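Long-range contact in tryptophan--tRNA ligase (Mycoplasma pneumoniae, PDB 2YY5), which joins tryptophan to its cognate tRNA at the expense of ATP, as a homodimeric aminoacyl-tRNA synthetase: residues Gln83-Met97 with Thr134-Tyr146. The protein carries 1 engineered substitution. Residues are numbered along the deposited sequence; the frame is centred on the assembly and turned at random.
With WSA (5'-O-[(L-tryptophylamino)sulfonyl]adenosine), chain J; SO4 (sulfate ion), chain I.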
loop_
_atom_site.group_PDB
_atom_site.type_symbol
_atom_site.label_atom_id
_atom_site.label_comp_id
_atom_site.label_asym_id
_atom_site.label_seq_id
_atom_site.Cartn_x
_atom_site.Cartn_y
_atom_site.Cartn_z
ATOM N N GLN B 83 -9.584 -7.559 -8.424
ATOM C CA GLN B 83 -8.923 -7.025 -7.237
ATOM C C GLN B 83 -9.036 -5.505 -7.057
ATOM O O GLN B 83 -9.396 -5.025 -5.985
ATOM C CB GLN B 83 -7.445 -7.448 -7.249
ATOM C CG GLN B 83 -6.634 -7.004 -6.038
ATOM C CD GLN B 83 -5.194 -7.473 -6.111
ATOM O OE1 GLN B 83 -4.652 -7.663 -7.196
ATOM N NE2 GLN B 83 -4.563 -7.644 -4.957
ATOM N N SER B 84 -8.739 -4.751 -8.104
ATOM C CA SER B 84 -8.805 -3.300 -8.019
ATOM C C SER B 84 -10.208 -2.739 -7.767
ATOM O O SER B 84 -10.341 -1.566 -7.407
ATOM C CB SER B 84 -8.221 -2.670 -9.298
ATOM O OG SER B 84 -9.036 -2.917 -10.438
ATOM N N ASP B 85 -11.254 -3.547 -7.968
ATOM C CA ASP B 85 -12.622 -3.067 -7.740
ATOM C C ASP B 85 -12.914 -2.917 -6.256
ATOM O O ASP B 85 -13.911 -2.301 -5.873
ATOM C CB ASP B 85 -13.655 -4.017 -8.355
ATOM C CG ASP B 85 -13.968 -3.693 -9.808
ATOM O OD1 ASP B 85 -14.500 -4.579 -10.507
ATOM O OD2 ASP B 85 -13.699 -2.557 -10.250
ATOM N N LEU B 86 -12.048 -3.493 -5.425
ATOM C CA LEU B 86 -12.206 -3.416 -3.981
ATOM C C LEU B 86 -11.095 -2.654 -3.247
ATOM O O LEU B 86 -9.997 -3.167 -3.051
ATOM C CB LEU B 86 -12.312 -4.823 -3.380
ATOM C CG LEU B 86 -13.604 -5.604 -3.611
ATOM C CD1 LEU B 86 -13.746 -5.930 -5.091
ATOM C CD2 LEU B 86 -13.587 -6.883 -2.775
ATOM N N LEU B 87 -11.383 -1.433 -2.827
ATOM C CA LEU B 87 -10.403 -0.666 -2.074
ATOM C C LEU B 87 -9.965 -1.440 -0.823
ATOM O O LEU B 87 -8.899 -1.163 -0.257
ATOM C CB LEU B 87 -10.999 0.685 -1.662
ATOM C CG LEU B 87 -10.885 1.852 -2.652
ATOM C CD1 LEU B 87 -10.674 1.348 -4.063
ATOM C CD2 LEU B 87 -12.126 2.698 -2.550
ATOM N N GLU B 88 -10.786 -2.402 -0.387
ATOM C CA GLU B 88 -10.458 -3.197 0.798
ATOM C C GLU B 88 -9.142 -3.934 0.624
ATOM O O GLU B 88 -8.462 -4.236 1.596
ATOM C CB GLU B 88 -11.553 -4.226 1.112
ATOM C CG GLU B 88 -12.820 -3.674 1.760
ATOM C CD GLU B 88 -13.705 -2.972 0.758
ATOM O OE1 GLU B 88 -14.777 -2.463 1.143
ATOM O OE2 GLU B 88 -13.323 -2.936 -0.428
ATOM N N HIS B 89 -8.780 -4.228 -0.617
ATOM C CA HIS B 89 -7.538 -4.932 -0.875
ATOM C C HIS B 89 -6.329 -4.058 -0.585
ATOM O O HIS B 89 -5.421 -4.482 0.118
ATOM C CB HIS B 89 -7.528 -5.460 -2.308
ATOM C CG HIS B 89 -8.283 -6.743 -2.463
ATOM N ND1 HIS B 89 -7.695 -7.975 -2.276
ATOM C CD2 HIS B 89 -9.599 -6.984 -2.677
ATOM C CE1 HIS B 89 -8.618 -8.920 -2.365
ATOM N NE2 HIS B 89 -9.781 -8.343 -2.605
ATOM N N SER B 90 -6.334 -2.834 -1.091
ATOM C CA SER B 90 -5.223 -1.927 -0.850
ATOM C C SER B 90 -5.087 -1.661 0.648
ATOM O O SER B 90 -3.976 -1.596 1.180
ATOM C CB SER B 90 -5.440 -0.599 -1.590
ATOM O OG SER B 90 -6.514 0.141 -1.035
ATOM N N MET B 91 -6.220 -1.524 1.328
ATOM C CA MET B 91 -6.189 -1.243 2.755
ATOM C C MET B 91 -5.663 -2.404 3.570
ATOM O O MET B 91 -4.813 -2.220 4.434
ATOM C CB MET B 91 -7.574 -0.837 3.254
ATOM C CG MET B 91 -7.609 -0.442 4.726
ATOM S SD MET B 91 -6.262 0.664 5.218
ATOM C CE MET B 91 -6.981 2.251 4.940
ATOM N N MET B 92 -6.165 -3.603 3.306
ATOM C CA MET B 92 -5.708 -4.767 4.047
ATOM C C MET B 92 -4.238 -5.011 3.723
ATOM O O MET B 92 -3.445 -5.342 4.606
ATOM C CB MET B 92 -6.556 -5.999 3.689
ATOM C CG MET B 92 -6.175 -7.281 4.441
ATOM S SD MET B 92 -6.261 -7.157 6.260
ATOM C CE MET B 92 -7.892 -7.773 6.554
ATOM N N GLY B 93 -3.878 -4.824 2.454
ATOM C CA GLY B 93 -2.506 -5.027 2.022
ATOM C C GLY B 93 -1.570 -4.095 2.758
ATOM O O GLY B 93 -0.418 -4.446 3.052
ATOM N N TYR B 94 -2.080 -2.904 3.065
ATOM C CA TYR B 94 -1.317 -1.896 3.788
ATOM C C TYR B 94 -1.089 -2.304 5.238
ATOM O O TYR B 94 0.009 -2.118 5.771
ATOM C CB TYR B 94 -2.029 -0.537 3.735
ATOM C CG TYR B 94 -1.270 0.576 4.434
ATOM C CD1 TYR B 94 -1.475 0.857 5.788
ATOM C CD2 TYR B 94 -0.309 1.310 3.753
ATOM C CE1 TYR B 94 -0.737 1.837 6.434
ATOM C CE2 TYR B 94 0.430 2.287 4.384
ATOM C CZ TYR B 94 0.222 2.549 5.718
ATOM O OH TYR B 94 1.001 3.511 6.316
ATOM N N LEU B 95 -2.111 -2.861 5.883
ATOM C CA LEU B 95 -1.957 -3.280 7.276
ATOM C C LEU B 95 -0.904 -4.370 7.355
ATOM O O LEU B 95 -0.095 -4.402 8.277
ATOM C CB LEU B 95 -3.278 -3.797 7.850
ATOM C CG LEU B 95 -4.447 -2.820 7.876
ATOM C CD1 LEU B 95 -5.596 -3.443 8.633
ATOM C CD2 LEU B 95 -4.020 -1.518 8.531
ATOM N N MET B 96 -0.926 -5.266 6.377
ATOM C CA MET B 96 0.037 -6.354 6.310
ATOM C C MET B 96 1.440 -5.771 6.123
ATOM O O MET B 96 2.365 -6.116 6.861
ATOM C CB MET B 96 -0.318 -7.287 5.151
ATOM C CG MET B 96 -0.748 -8.693 5.565
ATOM S SD MET B 96 -2.098 -8.804 6.758
ATOM C CE MET B 96 -1.217 -9.447 8.175
ATOM N N MET B 97 1.584 -4.863 5.158
ATOM C CA MET B 97 2.870 -4.221 4.871
ATOM C C MET B 97 3.506 -3.531 6.089
ATOM O O MET B 97 4.702 -3.694 6.348
ATOM C CB MET B 97 2.710 -3.206 3.727
ATOM C CG MET B 97 3.994 -2.458 3.356
ATOM S SD MET B 97 3.841 -1.350 1.939
ATOM C CE MET B 97 2.594 -0.121 2.578
ATOM N N THR B 134 7.306 -5.234 -2.083
ATOM C CA THR B 134 6.123 -5.301 -1.241
ATOM C C THR B 134 4.938 -6.163 -1.627
ATOM O O THR B 134 4.138 -6.501 -0.754
ATOM C CB THR B 134 5.565 -3.889 -0.980
ATOM O OG1 THR B 134 5.101 -3.327 -2.216
ATOM C CG2 THR B 134 6.641 -2.988 -0.381
ATOM N N TYR B 135 4.804 -6.532 -2.896
ATOM C CA TYR B 135 3.632 -7.315 -3.274
ATOM C C TYR B 135 3.359 -8.577 -2.440
ATOM O O TYR B 135 2.202 -8.988 -2.291
ATOM C CB TYR B 135 3.634 -7.640 -4.783
ATOM C CG TYR B 135 4.547 -8.747 -5.250
ATOM C CD1 TYR B 135 5.867 -8.487 -5.620
ATOM C CD2 TYR B 135 4.075 -10.055 -5.361
ATOM C CE1 TYR B 135 6.701 -9.506 -6.092
ATOM C CE2 TYR B 135 4.893 -11.077 -5.829
ATOM C CZ TYR B 135 6.204 -10.796 -6.193
ATOM O OH TYR B 135 7.010 -11.808 -6.650
ATOM N N PRO B 136 4.404 -9.213 -1.884
ATOM C CA PRO B 136 4.030 -10.397 -1.106
ATOM C C PRO B 136 3.216 -10.092 0.160
ATOM O O PRO B 136 2.649 -10.993 0.770
ATOM C CB PRO B 136 5.374 -11.088 -0.823
ATOM C CG PRO B 136 6.417 -10.053 -1.136
ATOM C CD PRO B 136 5.828 -9.252 -2.256
ATOM N N ALA B 137 3.154 -8.824 0.545
ATOM C CA ALA B 137 2.373 -8.425 1.711
ATOM C C ALA B 137 0.945 -8.162 1.224
ATOM O O ALA B 137 -0.030 -8.347 1.966
ATOM C CB ALA B 137 2.964 -7.164 2.349
ATOM N N LEU B 138 0.837 -7.720 -0.028
ATOM C CA LEU B 138 -0.461 -7.464 -0.641
ATOM C C LEU B 138 -1.143 -8.824 -0.731
ATOM O O LEU B 138 -2.333 -8.959 -0.454
ATOM C CB LEU B 138 -0.298 -6.916 -2.059
ATOM C CG LEU B 138 -1.285 -5.846 -2.542
ATOM C CD1 LEU B 138 -1.401 -5.944 -4.054
ATOM C CD2 LEU B 138 -2.652 -6.007 -1.879
ATOM N N MET B 139 -0.368 -9.831 -1.116
ATOM C CA MET B 139 -0.891 -11.183 -1.252
ATOM C C MET B 139 -1.447 -11.671 0.068
ATOM O O MET B 139 -2.572 -12.160 0.134
ATOM C CB MET B 139 0.193 -12.151 -1.746
ATOM C CG MET B 139 -0.381 -13.481 -2.198
ATOM S SD MET B 139 0.737 -14.486 -3.178
ATOM C CE MET B 139 0.050 -16.063 -2.890
ATOM N N ALA B 140 -0.651 -11.533 1.119
ATOM C CA ALA B 140 -1.055 -11.946 2.454
ATOM C C ALA B 140 -2.413 -11.328 2.770
ATOM O O ALA B 140 -3.307 -11.990 3.296
ATOM C CB ALA B 140 -0.015 -11.484 3.471
ATOM N N GLY B 141 -2.562 -10.052 2.428
ATOM C CA GLY B 141 -3.813 -9.362 2.674
ATOM C C GLY B 141 -4.944 -9.890 1.815
ATOM O O GLY B 141 -6.067 -10.051 2.298
ATOM N N ASP B 142 -4.660 -10.162 0.544
ATOM C CA ASP B 142 -5.687 -10.684 -0.354
ATOM C C ASP B 142 -6.248 -11.970 0.235
ATOM O O ASP B 142 -7.445 -12.225 0.156
ATOM C CB ASP B 142 -5.117 -10.989 -1.748
ATOM C CG ASP B 142 -4.504 -9.765 -2.431
ATOM O OD1 ASP B 142 -5.084 -8.652 -2.365
ATOM O OD2 ASP B 142 -3.437 -9.935 -3.058
ATOM N N ILE B 143 -5.373 -12.771 0.834
ATOM C CA ILE B 143 -5.775 -14.031 1.442
ATOM C C ILE B 143 -6.632 -13.784 2.678
ATOM O O ILE B 143 -7.803 -14.156 2.722
ATOM C CB ILE B 143 -4.555 -14.863 1.882
ATOM C CG1 ILE B 143 -3.629 -15.123 0.692
ATOM C CG2 ILE B 143 -5.019 -16.174 2.481
ATOM C CD1 ILE B 143 -2.273 -15.665 1.104
ATOM N N LEU B 144 -6.032 -13.139 3.674
ATOM C CA LEU B 144 -6.696 -12.858 4.939
ATOM C C LEU B 144 -8.004 -12.072 4.900
ATOM O O LEU B 144 -8.772 -12.100 5.862
ATOM C CB LEU B 144 -5.705 -12.182 5.888
ATOM C CG LEU B 144 -4.744 -13.094 6.669
ATOM C CD1 LEU B 144 -5.037 -14.554 6.378
ATOM C CD2 LEU B 144 -3.319 -12.757 6.315
ATOM N N LEU B 145 -8.264 -11.371 3.803
ATOM C CA LEU B 145 -9.498 -10.599 3.688
ATOM C C LEU B 145 -10.713 -11.523 3.628
ATOM O O LEU B 145 -11.810 -11.153 4.041
ATOM C CB LEU B 145 -9.477 -9.746 2.419
ATOM C CG LEU B 145 -9.415 -8.227 2.553
ATOM C CD1 LEU B 145 -9.418 -7.606 1.150
ATOM C CD2 LEU B 145 -10.596 -7.731 3.383
ATOM N N TYR B 146 -10.508 -12.724 3.101
ATOM C CA TYR B 146 -11.590 -13.686 2.965
ATOM C C TYR B 146 -11.491 -14.849 3.954
ATOM O O TYR B 146 -12.325 -15.759 3.927
ATOM C CB TYR B 146 -11.631 -14.195 1.519
ATOM C CG TYR B 146 -11.800 -13.069 0.533
ATOM C CD1 TYR B 146 -13.062 -12.532 0.266
ATOM C CD2 TYR B 146 -10.686 -12.448 -0.037
ATOM C CE1 TYR B 146 -13.210 -11.390 -0.531
ATOM C CE2 TYR B 146 -10.821 -11.307 -0.835
ATOM C CZ TYR B 146 -12.084 -10.781 -1.074
ATOM O OH TYR B 146 -12.216 -9.629 -1.816
HETATM C CD2 WSA J . -2.477 -14.723 -5.489
HETATM C CE3 WSA J . -2.701 -16.089 -5.611
HETATM C CZ3 WSA J . -3.356 -16.770 -4.592
HETATM C CH2 WSA J . -3.783 -16.084 -3.458
HETATM C CZ2 WSA J . -3.556 -14.719 -3.339
HETATM C CE2 WSA J . -2.901 -14.038 -4.358
HETATM N N11 WSA J . -2.575 -12.758 -4.521
HETATM C CD1 WSA J . -1.971 -12.601 -5.695
HETATM C CG WSA J . -1.891 -13.775 -6.320
HETATM C CB WSA J . -1.284 -14.019 -7.700
HETATM C CA WSA J . -0.083 -14.965 -7.626
HETATM N NH3 WSA J . 0.945 -14.423 -6.727
HETATM C C WSA J . 0.500 -15.131 -9.032
HETATM O O WSA J . 1.198 -14.248 -9.520
HETATM N NS WSA J . 0.211 -16.255 -9.680
HETATM S S WSA J . 0.424 -16.053 -11.284
HETATM O O1S WSA J . -0.473 -14.962 -11.789
HETATM O O2S WSA J . 1.847 -15.672 -11.572
HETATM O "O5'" WSA J . 0.090 -17.307 -11.890
HETATM C "C5'" WSA J . -1.182 -17.891 -11.588
HETATM C "C4'" WSA J . -1.105 -19.295 -10.979
HETATM O "O4'" WSA J . -0.374 -20.168 -11.858
HETATM C "C3'" WSA J . -0.395 -19.346 -9.623
HETATM O "O3'" WSA J . -1.061 -20.279 -8.767
HETATM C "C2'" WSA J . 0.979 -19.889 -10.009
HETATM O "O2'" WSA J . 1.562 -20.563 -8.890
HETATM C "C1'" WSA J . 0.537 -20.921 -11.044
HETATM N N9 WSA J . 1.697 -21.351 -11.862
HETATM C C8 WSA J . 2.525 -20.527 -12.501
HETATM N N7 WSA J . 3.419 -21.234 -13.188
HETATM C C5 WSA J . 3.157 -22.523 -12.984
HETATM C C4 WSA J . 2.064 -22.596 -12.130
HETATM N N3 WSA J . 1.600 -23.803 -11.765
HETATM C C2 WSA J . 2.170 -24.908 -12.213
HETATM N N1 WSA J . 3.209 -24.871 -13.028
HETATM C C6 WSA J . 3.726 -23.702 -13.434
HETATM N N6 WSA J . 4.764 -23.668 -14.270
HETATM S S SO4 I . 4.737 -14.127 -8.127
HETATM O O1 SO4 I . 5.885 -14.099 -7.216
HETATM O O2 SO4 I . 3.683 -14.976 -7.547
HETATM O O3 SO4 I . 4.217 -12.754 -8.302
HETATM O O4 SO4 I . 5.173 -14.668 -9.427
HETATM O O HOH W 1 -4.991 -7.125 0.240
#
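Asp142 OD1 is gripped from several directions. The main bond comes from His89 ND1, 2.7 Å from Asp142 OD1 and nearly straight; it arrives on the anti side, tilted about 25° out of the carboxylate plane, with OD1 close to the plane of the imidazole. Gln83 adds a weak, bent bond from NE2, 2.8 Å from Asp142 OD1; with CG anti to the backbone N (chi1 -178°), its extended chain carries the amide across the aspartate, while Gln83 OE1 is held by the backbone N of Leu45. A water bonded to His89 O also reaches OD1. The other oxygen, Asp142 OD2, accepts a hydrogen bond from the indole nitrogen N11 of the bound tryptophanyl-adenylate analogue at 3.3 Å, and His46 bonds to it as well.

The histidine is fixed on its far edge too: NE2 lies 2.9 Å from Tyr146 OH in a hydrogen bond whose donor may be either group. Leu145 CD1 covers one face of the His89 ring, 3.7 Å from its centroid and almost exactly on the normal, a CH-pi contact.

Further along, the helices 87-97 and 134-144 cross at 117°, their axes only 7.4 Å apart, with Gly93 and Gly141 both at the interface. Met96 enters as a knob among Ala137, Ala140, Gly141 and Leu144, its CG 3.6 Å from Ala140 CB. Met97 crosses Thr134 at a slant, with Met97 SD 4.0 Å from Thr134 CG2.

Tyr146, His89 and Asp142 thus form a chain of hydrogen bonds that ends at the tryptophan pocket. With His89 donating from ND1, the carboxylate is probably kept oriented as an acceptor for the substrate's indole N-H.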